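Local coordinates for methyl-accepting chemotaxis protein, putative (Geobacter sulfurreducens, PDB 3OOV) that probably takes part in chemotaxis signalling, sensing a small molecule or relaying a signal through its GAF domain, at residues Y34-I39 / V55-F60; L49-A54 / V65-D70; L110-F115 / D133-R138. All coordinates share one frame; numbering follows the deposited sequence.

Contact 1. Residues Y34-I39 / V55-F60; sequences YERVNI and VGTADF
Arg-36 lies across Gly-56 and Thr-57 where strand 36-42 of the GAF-domain sheet meets the end of its antiparallel neighbour, strand 48-55. Its CB sits 4.1 Å from Val-55 O. The chain then bends at chi2 (-91°), which swings CD over the other segment, 3.4 Å from Gly-56 O. That carbonyl oxygen also lies over one face of the guanidinium, toward its rim; NE is near it, but the angle is too poor for a hydrogen bond. NE instead donates a nearly straight hydrogen bond of 2.8 Å to Glu-35 OE2, part of a salt bridge, in the guanidinium plane. At the tip, NH1 donates to Thr-57 OG1 at 3.1 Å, again near that plane. Arg-135 of the neighbouring loop brings a like charge close, which Glu-35 probably helps to offset. Arginine suits the place because its long chain can span the glycine while its separate N-H groups serve two partners. Next along the strand, Val-37 and Val-55 form an antiparallel hydrogen-bonded pair, each backbone N donating to the other's O. Both valines turn their branched side chains to the face covered by helix 17-31, where Val-37 packs on Ala-25 and Leu-28. Gly-56 follows with positive phi (93°), and a CB there would collide with Glu-35 O; its CA instead makes a CA-H...O contact with it. The chain can therefore leave the sheet beside strand 36-42. One water donates to Asn-38 OD1 and to Val-55 O and accepts from the hydroxyl of Thr-57, OG1 lying 2.7 Å from the water oxygen.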
loop_
_atom_site.group_PDB
_atom_site.type_symbol
_atom_site.label_atom_id
_atom_site.label_comp_id
_atom_site.label_asym_id
_atom_site.label_seq_id
_atom_site.Cartn_x
_atom_site.Cartn_y
_atom_site.Cartn_z
ATOM N N TYR A 34 -16.250 -12.214 -2.172
ATOM C CA TYR A 34 -15.519 -11.850 -0.885
ATOM C C TYR A 34 -16.428 -12.097 0.266
ATOM O O TYR A 34 -17.593 -11.681 0.252
ATOM C CB TYR A 34 -15.021 -10.392 -0.849
ATOM C CG TYR A 34 -13.990 -10.238 -1.916
ATOM C CD1 TYR A 34 -12.732 -10.788 -1.727
ATOM C CD2 TYR A 34 -14.317 -9.717 -3.171
ATOM C CE1 TYR A 34 -11.784 -10.745 -2.697
ATOM C CE2 TYR A 34 -13.365 -9.660 -4.177
ATOM C CZ TYR A 34 -12.065 -10.158 -3.904
ATOM O OH TYR A 34 -11.049 -10.157 -4.853
ATOM N N GLU A 35 -15.894 -12.716 1.294
ATOM C CA GLU A 35 -16.695 -13.277 2.354
ATOM C C GLU A 35 -17.205 -12.180 3.341
ATOM O O GLU A 35 -18.348 -12.211 3.735
ATOM C CB GLU A 35 -15.774 -14.273 3.095
ATOM C CG GLU A 35 -16.496 -15.131 4.062
ATOM C CD GLU A 35 -15.602 -15.674 5.241
ATOM O OE1 GLU A 35 -14.503 -16.255 4.889
ATOM O OE2 GLU A 35 -16.058 -15.533 6.480
ATOM N N ARG A 36 -16.346 -11.241 3.751
ATOM C CA ARG A 36 -16.706 -10.169 4.660
ATOM C C ARG A 36 -16.297 -8.830 4.051
ATOM O O ARG A 36 -15.150 -8.662 3.635
ATOM C CB ARG A 36 -15.981 -10.350 6.001
ATOM C CG ARG A 36 -16.001 -11.722 6.501
ATOM C CD ARG A 36 -17.174 -12.036 7.400
ATOM N NE ARG A 36 -17.054 -13.385 7.952
ATOM C CZ ARG A 36 -17.362 -13.735 9.219
ATOM N NH1 ARG A 36 -17.791 -12.828 10.111
ATOM N NH2 ARG A 36 -17.222 -15.006 9.617
ATOM N N VAL A 37 -17.249 -7.918 3.933
ATOM C CA VAL A 37 -17.028 -6.626 3.321
ATOM C C VAL A 37 -17.618 -5.614 4.273
ATOM O O VAL A 37 -18.848 -5.594 4.519
ATOM C CB VAL A 37 -17.634 -6.472 1.920
ATOM C CG1 VAL A 37 -17.383 -5.033 1.357
ATOM C CG2 VAL A 37 -17.006 -7.537 0.969
ATOM N N ASN A 38 -16.706 -4.847 4.840
ATOM C CA ASN A 38 -17.039 -3.867 5.868
ATOM C C ASN A 38 -16.742 -2.466 5.313
ATOM O O ASN A 38 -15.682 -2.225 4.669
ATOM C CB ASN A 38 -16.326 -4.149 7.199
ATOM C CG ASN A 38 -16.668 -5.540 7.750
ATOM O OD1 ASN A 38 -17.852 -5.852 8.029
ATOM N ND2 ASN A 38 -15.637 -6.417 7.857
ATOM N N ILE A 39 -17.704 -1.570 5.461
ATOM C CA ILE A 39 -17.479 -0.191 5.004
ATOM C C ILE A 39 -17.800 0.806 6.120
ATOM O O ILE A 39 -18.893 0.790 6.674
ATOM C CB ILE A 39 -18.286 0.153 3.741
ATOM C CG1 ILE A 39 -18.033 -0.867 2.656
ATOM C CG2 ILE A 39 -17.958 1.639 3.232
ATOM C CD1 ILE A 39 -19.003 -0.683 1.414
ATOM N N VAL A 55 -21.354 -6.798 5.189
ATOM C CA VAL A 55 -21.942 -7.938 4.552
ATOM C C VAL A 55 -21.070 -9.152 4.968
ATOM O O VAL A 55 -19.821 -9.033 5.192
ATOM C CB VAL A 55 -22.062 -7.633 3.039
ATOM C CG1 VAL A 55 -22.555 -8.774 2.308
ATOM C CG2 VAL A 55 -23.094 -6.511 2.829
ATOM N N GLY A 56 -21.721 -10.294 5.154
ATOM C CA GLY A 56 -21.029 -11.550 5.439
ATOM C C GLY A 56 -20.865 -11.877 6.908
ATOM O O GLY A 56 -20.429 -12.989 7.254
ATOM N N THR A 57 -21.179 -10.929 7.785
ATOM C CA THR A 57 -21.091 -11.190 9.226
ATOM C C THR A 57 -22.516 -11.387 9.696
ATOM O O THR A 57 -23.335 -10.449 9.618
ATOM C CB THR A 57 -20.361 -10.054 10.007
ATOM O OG1 THR A 57 -18.982 -10.040 9.610
ATOM C CG2 THR A 57 -20.405 -10.344 11.536
ATOM N N ALA A 58 -22.828 -12.616 10.124
ATOM C CA ALA A 58 -24.219 -12.941 10.553
ATOM C C ALA A 58 -24.538 -12.280 11.890
ATOM O O ALA A 58 -23.639 -12.115 12.737
ATOM C CB ALA A 58 -24.494 -14.576 10.624
ATOM N N ASP A 59 -25.817 -12.005 12.116
ATOM C CA ASP A 59 -26.320 -11.586 13.458
ATOM C C ASP A 59 -25.718 -10.196 13.828
ATOM O O ASP A 59 -25.293 -9.950 14.966
ATOM C CB ASP A 59 -25.988 -12.635 14.555
ATOM C CG ASP A 59 -26.608 -14.070 14.281
ATOM O OD1 ASP A 59 -27.598 -14.172 13.500
ATOM O OD2 ASP A 59 -26.047 -15.093 14.841
ATOM N N PHE A 60 -25.685 -9.302 12.855
ATOM C CA PHE A 60 -24.998 -8.028 13.030
ATOM C C PHE A 60 -25.599 -6.993 12.123
ATOM O O PHE A 60 -25.747 -7.167 10.925
ATOM C CB PHE A 60 -23.470 -8.148 12.808
ATOM C CG PHE A 60 -22.720 -6.853 12.905
ATOM C CD1 PHE A 60 -22.623 -6.166 14.099
ATOM C CD2 PHE A 60 -22.055 -6.337 11.789
ATOM C CE1 PHE A 60 -21.888 -4.979 14.192
ATOM C CE2 PHE A 60 -21.293 -5.170 11.896
ATOM C CZ PHE A 60 -21.214 -4.495 13.072
HETATM O O HOH W 1 -18.720 -8.288 7.600
#

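Contact 2. Residues L49-A54 / V65-D70; sequences LSFVAA and VVLPLD
Leu-49 and Leu-67 face each other as an antiparallel hydrogen-bonded pair in the beta hairpin of strands 48-55 and 66-68, at one margin of the GAF-domain sheet. Leu-49 N donates to Leu-67 O at 2.8 Å, Leu-67 N returns a bond to Leu-49 O, and Phe-51 N adds a third to Val-65 O. Between these bonds Ser-50 and Val-66 form a non-hydrogen-bonded pair, their CA atoms 4.3 Å apart. Both point to the more exposed face, where Ser-50 CB meets Val-66 CG2 and a small serine and a beta-branched valine suit an extended strand. On the leucine side, Leu-49 and Leu-69 cross at about a right angle and meet at their branch points, CG to CG at 3.8 Å. The inverse gamma turn centred on Leu-69 carries the chain past the strand end, and its side chain reaches back to Leu-49. Helix 74-82 borders this pair, Ile-76 touching Leu-49 and Phe-80 touching Leu-69, so branched apolar chains fit both places. Phe-51 and Val-65 run side by side, with their CB atoms 3.8 Å apart. Phe-51 CG lies anti to the backbone N (chi1 -153°), and Leu-67 CD1 approaches Phe-51 CD1 obliquely, 4.2 Å away. Farther out Phe-60 stacks edge-to-face with this ring. Beyond the hairpin pairing, Val-52 and Ala-53 both oppose Ile-39 in a classic beta bulge. Val-65 CG1 meets the rim of the Phe-51 ring near its plane, 4.0 Å from CD1.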
loop_
_atom_site.group_PDB
_atom_site.type_symbol
_atom_site.label_atom_id
_atom_site.label_comp_id
_atom_site.label_asym_id
_atom_site.label_seq_id
_atom_site.Cartn_x
_atom_site.Cartn_y
_atom_site.Cartn_z
ATOM N N LEU A 49 -15.257 6.904 12.968
ATOM C CA LEU A 49 -15.825 6.190 11.835
ATOM C C LEU A 49 -17.185 5.581 12.185
ATOM O O LEU A 49 -17.282 4.828 13.134
ATOM C CB LEU A 49 -14.905 5.034 11.499
ATOM C CG LEU A 49 -13.548 5.370 10.848
ATOM C CD1 LEU A 49 -12.676 4.001 10.783
ATOM C CD2 LEU A 49 -13.681 6.075 9.475
ATOM N N SER A 50 -18.199 5.812 11.375
ATOM C CA SER A 50 -19.389 5.116 11.638
ATOM C C SER A 50 -19.505 3.871 10.698
ATOM O O SER A 50 -19.020 3.843 9.558
ATOM C CB SER A 50 -20.588 6.074 11.657
ATOM O OG SER A 50 -20.917 6.405 10.350
ATOM N N PHE A 51 -20.027 2.792 11.248
ATOM C CA PHE A 51 -20.021 1.531 10.541
ATOM C C PHE A 51 -21.287 1.527 9.664
ATOM O O PHE A 51 -22.366 1.469 10.186
ATOM C CB PHE A 51 -20.018 0.416 11.583
ATOM C CG PHE A 51 -19.369 -0.922 11.132
ATOM C CD1 PHE A 51 -18.697 -1.713 12.062
ATOM C CD2 PHE A 51 -19.494 -1.400 9.818
ATOM C CE1 PHE A 51 -18.097 -2.952 11.677
ATOM C CE2 PHE A 51 -18.910 -2.625 9.435
ATOM C CZ PHE A 51 -18.272 -3.416 10.346
ATOM N N VAL A 52 -21.145 1.587 8.353
ATOM C CA VAL A 52 -22.268 1.794 7.422
ATOM C C VAL A 52 -22.791 0.513 6.753
ATOM O O VAL A 52 -24.024 0.299 6.634
ATOM C CB VAL A 52 -21.883 2.861 6.340
ATOM C CG1 VAL A 52 -22.988 2.977 5.252
ATOM C CG2 VAL A 52 -21.658 4.216 7.013
ATOM N N ALA A 53 -21.863 -0.344 6.317
ATOM C CA ALA A 53 -22.194 -1.616 5.689
ATOM C C ALA A 53 -21.304 -2.717 6.218
ATOM O O ALA A 53 -20.120 -2.517 6.494
ATOM C CB ALA A 53 -22.125 -1.526 4.164
ATOM N N ALA A 54 -21.924 -3.883 6.426
ATOM C CA ALA A 54 -21.258 -5.115 6.866
ATOM C C ALA A 54 -21.994 -6.200 6.148
ATOM O O ALA A 54 -23.181 -6.417 6.364
ATOM C CB ALA A 54 -21.353 -5.308 8.327
ATOM N N VAL A 65 -23.136 1.855 15.180
ATOM C CA VAL A 65 -21.815 1.575 15.652
ATOM C C VAL A 65 -20.912 2.723 15.226
ATOM O O VAL A 65 -20.865 3.059 14.047
ATOM C CB VAL A 65 -21.213 0.198 15.131
ATOM C CG1 VAL A 65 -19.760 0.095 15.515
ATOM C CG2 VAL A 65 -21.941 -0.992 15.709
ATOM N N VAL A 66 -20.151 3.277 16.173
ATOM C CA VAL A 66 -19.238 4.396 15.869
ATOM C C VAL A 66 -17.962 4.099 16.608
ATOM O O VAL A 66 -17.994 3.759 17.791
ATOM C CB VAL A 66 -19.834 5.783 16.364
ATOM C CG1 VAL A 66 -18.886 7.011 16.069
ATOM C CG2 VAL A 66 -21.250 6.020 15.793
ATOM N N LEU A 67 -16.838 4.337 15.955
ATOM C CA LEU A 67 -15.566 3.819 16.431
ATOM C C LEU A 67 -14.546 4.976 16.418
ATOM O O LEU A 67 -14.531 5.771 15.456
ATOM C CB LEU A 67 -15.127 2.662 15.491
ATOM C CG LEU A 67 -16.026 1.383 15.557
ATOM C CD1 LEU A 67 -15.887 0.506 14.335
ATOM C CD2 LEU A 67 -15.674 0.591 16.871
ATOM N N PRO A 68 -13.694 5.071 17.458
ATOM C CA PRO A 68 -12.647 6.165 17.417
ATOM C C PRO A 68 -11.570 6.040 16.343
ATOM O O PRO A 68 -11.031 4.972 16.148
ATOM C CB PRO A 68 -11.962 6.065 18.801
ATOM C CG PRO A 68 -12.221 4.633 19.287
ATOM C CD PRO A 68 -13.564 4.197 18.643
ATOM N N LEU A 69 -11.207 7.140 15.689
ATOM C CA LEU A 69 -10.109 7.131 14.737
ATOM C C LEU A 69 -8.873 7.547 15.447
ATOM O O LEU A 69 -8.397 8.646 15.261
ATOM C CB LEU A 69 -10.319 8.144 13.607
ATOM C CG LEU A 69 -10.898 7.585 12.326
ATOM C CD1 LEU A 69 -11.280 8.685 11.419
ATOM C CD2 LEU A 69 -9.917 6.621 11.622
ATOM N N ASP A 70 -8.335 6.680 16.276
ATOM C CA ASP A 70 -7.110 6.971 16.909
ATOM C C ASP A 70 -6.426 5.609 16.855
ATOM O O ASP A 70 -6.753 4.728 15.994
ATOM C CB ASP A 70 -7.337 7.541 18.344
ATOM C CG ASP A 70 -8.181 6.602 19.279
ATOM O OD1 ASP A 70 -8.133 5.364 19.147
ATOM O OD2 ASP A 70 -8.876 7.113 20.208
#

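Contact 3. Residues L110-F115 / D133-R138; sequences LRSKSF and DNRSSR. With GOL (glycerol), chain C.
Asp-133 OD1 takes two bonds from Arg-135, one from its backbone N and one from NE, beside Ser-112 of the facing loop. The first closes an Asx turn where strand 125-133 of the GAF-domain sheet ends; it uses the anti lone pair of OD1. NE, 3.0 Å from OD1, comes from above the carboxylate plane in an almost straight bond (179°). Arg-135 NH2 meets the other oxygen, OD2, on its syn side at 2.8 Å, completing a side-on salt bridge. A bend at chi3 (63°) brings NE back toward Asp-133. Aspartate suits this place because its short carboxylate can serve the turn and the guanidinium together. Ser-112 presses on the joined pair: its CB lies over one guanidinium face and its OG is 3.3 Å from Asp-133 CG. That hydroxyl donates to Ser-114 O, 2.7 Å from OG, so this small polar residue keeps its own bond while packing closely. Arg-135 NH1 and NH2 also donate hydrogen bonds to Arg-108 O and Ala-109 O, just before 110-115, tying the two loops together. A glycerol, probably from the crystallisation liquor, sits between them, donating through O1 to Leu-110 O and accepting at O2 from Ser-112 N. The Phe-115 ring supplies an apolar floor, with glycerol C1 over one face, 3.6 Å from CG. At the glycerol's other end, O3 donates to Asp-133 OD2 at 2.6 Å.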
loop_
_atom_site.group_PDB
_atom_site.type_symbol
_atom_site.label_atom_id
_atom_site.label_comp_id
_atom_site.label_asym_id
_atom_site.label_seq_id
_atom_site.Cartn_x
_atom_site.Cartn_y
_atom_site.Cartn_z
ATOM N N LEU A 110 -15.032 -7.249 12.369
ATOM C CA LEU A 110 -13.709 -6.662 12.322
ATOM C C LEU A 110 -12.602 -7.545 12.914
ATOM O O LEU A 110 -11.425 -7.107 12.948
ATOM C CB LEU A 110 -13.666 -5.307 13.095
ATOM C CG LEU A 110 -14.603 -4.234 12.538
ATOM C CD1 LEU A 110 -14.343 -2.909 13.223
ATOM C CD2 LEU A 110 -14.432 -4.051 10.993
ATOM N N ARG A 111 -12.939 -8.757 13.354
ATOM C CA ARG A 111 -11.932 -9.588 14.031
ATOM C C ARG A 111 -11.068 -10.504 13.137
ATOM O O ARG A 111 -10.442 -11.377 13.644
ATOM C CB ARG A 111 -12.600 -10.479 15.060
ATOM C CG ARG A 111 -12.911 -9.817 16.336
ATOM C CD ARG A 111 -13.540 -10.891 17.178
ATOM N NE ARG A 111 -13.899 -10.263 18.415
ATOM C CZ ARG A 111 -14.819 -10.721 19.233
ATOM N NH1 ARG A 111 -15.463 -11.851 18.945
ATOM N NH2 ARG A 111 -15.081 -10.045 20.339
ATOM N N SER A 112 -11.018 -10.311 11.837
ATOM C CA SER A 112 -10.192 -11.171 11.018
ATOM C C SER A 112 -8.731 -10.956 11.397
ATOM O O SER A 112 -8.319 -9.850 11.735
ATOM C CB SER A 112 -10.442 -10.854 9.574
ATOM O OG SER A 112 -9.893 -11.878 8.759
ATOM N N LYS A 113 -7.938 -12.016 11.360
ATOM C CA LYS A 113 -6.505 -11.861 11.512
ATOM C C LYS A 113 -5.796 -11.636 10.185
ATOM O O LYS A 113 -4.571 -11.431 10.145
ATOM C CB LYS A 113 -5.945 -13.112 12.253
ATOM C CG LYS A 113 -5.993 -12.991 13.836
ATOM C CD LYS A 113 -7.348 -12.576 14.427
ATOM C CE LYS A 113 -7.281 -12.314 15.964
ATOM N NZ LYS A 113 -8.176 -11.145 16.304
ATOM N N SER A 114 -6.542 -11.733 9.094
ATOM C CA SER A 114 -5.997 -11.545 7.765
ATOM C C SER A 114 -6.988 -10.666 6.958
ATOM O O SER A 114 -8.188 -10.925 6.957
ATOM C CB SER A 114 -5.852 -12.876 7.074
ATOM O OG SER A 114 -7.121 -13.107 6.505
ATOM N N PHE A 115 -6.513 -9.608 6.303
ATOM C CA PHE A 115 -7.435 -8.711 5.647
ATOM C C PHE A 115 -6.724 -7.700 4.785
ATOM O O PHE A 115 -5.516 -7.494 4.928
ATOM C CB PHE A 115 -8.250 -7.943 6.713
ATOM C CG PHE A 115 -7.373 -7.302 7.770
ATOM C CD1 PHE A 115 -6.705 -6.106 7.498
ATOM C CD2 PHE A 115 -7.121 -7.956 8.969
ATOM C CE1 PHE A 115 -5.866 -5.548 8.477
ATOM C CE2 PHE A 115 -6.257 -7.438 9.942
ATOM C CZ PHE A 115 -5.615 -6.212 9.678
ATOM N N ASP A 133 -12.172 -9.270 4.049
ATOM C CA ASP A 133 -11.487 -10.510 4.396
ATOM C C ASP A 133 -12.212 -11.758 3.895
ATOM O O ASP A 133 -13.422 -11.721 3.626
ATOM C CB ASP A 133 -11.162 -10.610 5.893
ATOM C CG ASP A 133 -12.370 -10.962 6.724
ATOM O OD1 ASP A 133 -12.729 -12.172 6.695
ATOM O OD2 ASP A 133 -13.004 -10.047 7.368
ATOM N N ASN A 134 -11.426 -12.846 3.731
ATOM C CA ASN A 134 -11.969 -14.198 3.404
ATOM C C ASN A 134 -11.460 -15.114 4.560
ATOM O O ASN A 134 -10.716 -16.062 4.340
ATOM C CB ASN A 134 -11.379 -14.642 2.041
ATOM C CG ASN A 134 -12.084 -14.011 0.838
ATOM O OD1 ASN A 134 -13.251 -13.591 0.915
ATOM N ND2 ASN A 134 -11.392 -13.971 -0.294
ATOM N N ARG A 135 -11.777 -14.768 5.794
ATOM C CA ARG A 135 -11.107 -15.410 6.925
ATOM C C ARG A 135 -11.335 -16.929 7.028
ATOM O O ARG A 135 -10.635 -17.570 7.764
ATOM C CB ARG A 135 -11.550 -14.762 8.239
ATOM C CG ARG A 135 -12.971 -15.193 8.720
ATOM C CD ARG A 135 -13.480 -14.276 9.898
ATOM N NE ARG A 135 -13.626 -12.882 9.470
ATOM C CZ ARG A 135 -14.151 -11.895 10.222
ATOM N NH1 ARG A 135 -14.529 -12.136 11.452
ATOM N NH2 ARG A 135 -14.292 -10.650 9.738
ATOM N N SER A 136 -12.366 -17.481 6.379
ATOM C CA SER A 136 -12.591 -18.900 6.533
ATOM C C SER A 136 -11.825 -19.658 5.434
ATOM O O SER A 136 -11.715 -20.877 5.485
ATOM C CB SER A 136 -14.082 -19.246 6.586
ATOM O OG SER A 136 -14.565 -19.407 5.294
ATOM N N SER A 137 -11.263 -18.928 4.478
ATOM C CA SER A 137 -10.399 -19.548 3.494
ATOM C C SER A 137 -8.954 -19.408 3.975
ATOM O O SER A 137 -8.571 -18.430 4.656
ATOM C CB SER A 137 -10.621 -18.939 2.108
ATOM O OG SER A 137 -9.627 -19.385 1.175
ATOM N N ARG A 138 -8.130 -20.396 3.646
ATOM C CA ARG A 138 -6.714 -20.280 3.976
ATOM C C ARG A 138 -5.983 -19.501 2.855
ATOM O O ARG A 138 -4.814 -19.213 2.958
ATOM C CB ARG A 138 -6.107 -21.661 4.305
ATOM C CG ARG A 138 -6.461 -22.116 5.766
ATOM C CD ARG A 138 -6.980 -23.574 5.805
ATOM N NE ARG A 138 -7.094 -24.095 7.192
ATOM C CZ ARG A 138 -8.053 -24.920 7.646
ATOM N NH1 ARG A 138 -9.021 -25.360 6.832
ATOM N NH2 ARG A 138 -8.027 -25.322 8.923
HETATM C C1 GOL C . -10.363 -6.486 9.539
HETATM O O1 GOL C . -10.501 -5.641 10.654
HETATM C C2 GOL C . -11.780 -6.860 9.152
HETATM O O2 GOL C . -12.202 -7.938 10.002
HETATM C C3 GOL C . -11.693 -7.282 7.706
HETATM O O3 GOL C . -12.978 -7.470 7.150
HETATM O O HOH W 2 -8.459 -13.004 4.265
#

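In the fold
The three contacts belong to one GAF domain built on an antiparallel sheet. Along the chain, contacts 1 and 2 alternate their segments, whereas contact 3 opens after both have closed. Contacts 1 and 2, with centres about 14 Å apart, join through neighbouring strands 36-42 and 48-55. Contact 3 lies at the loops bordering strands 115-122 and 125-133, its centre about 11 Å from contact 1 and 19 Å from contact 2. Glu-35 hydrogen-bonds to contact 3, backbone N to Asn-134 OD1 and carboxylate to Ser-136 N; Leu-110 packs on Phe-51 and Leu-67. One glycerol bridges contacts 1 and 3, bonded weakly to Asn-38; it may mark a small-molecule site, but no natural ligand is identified.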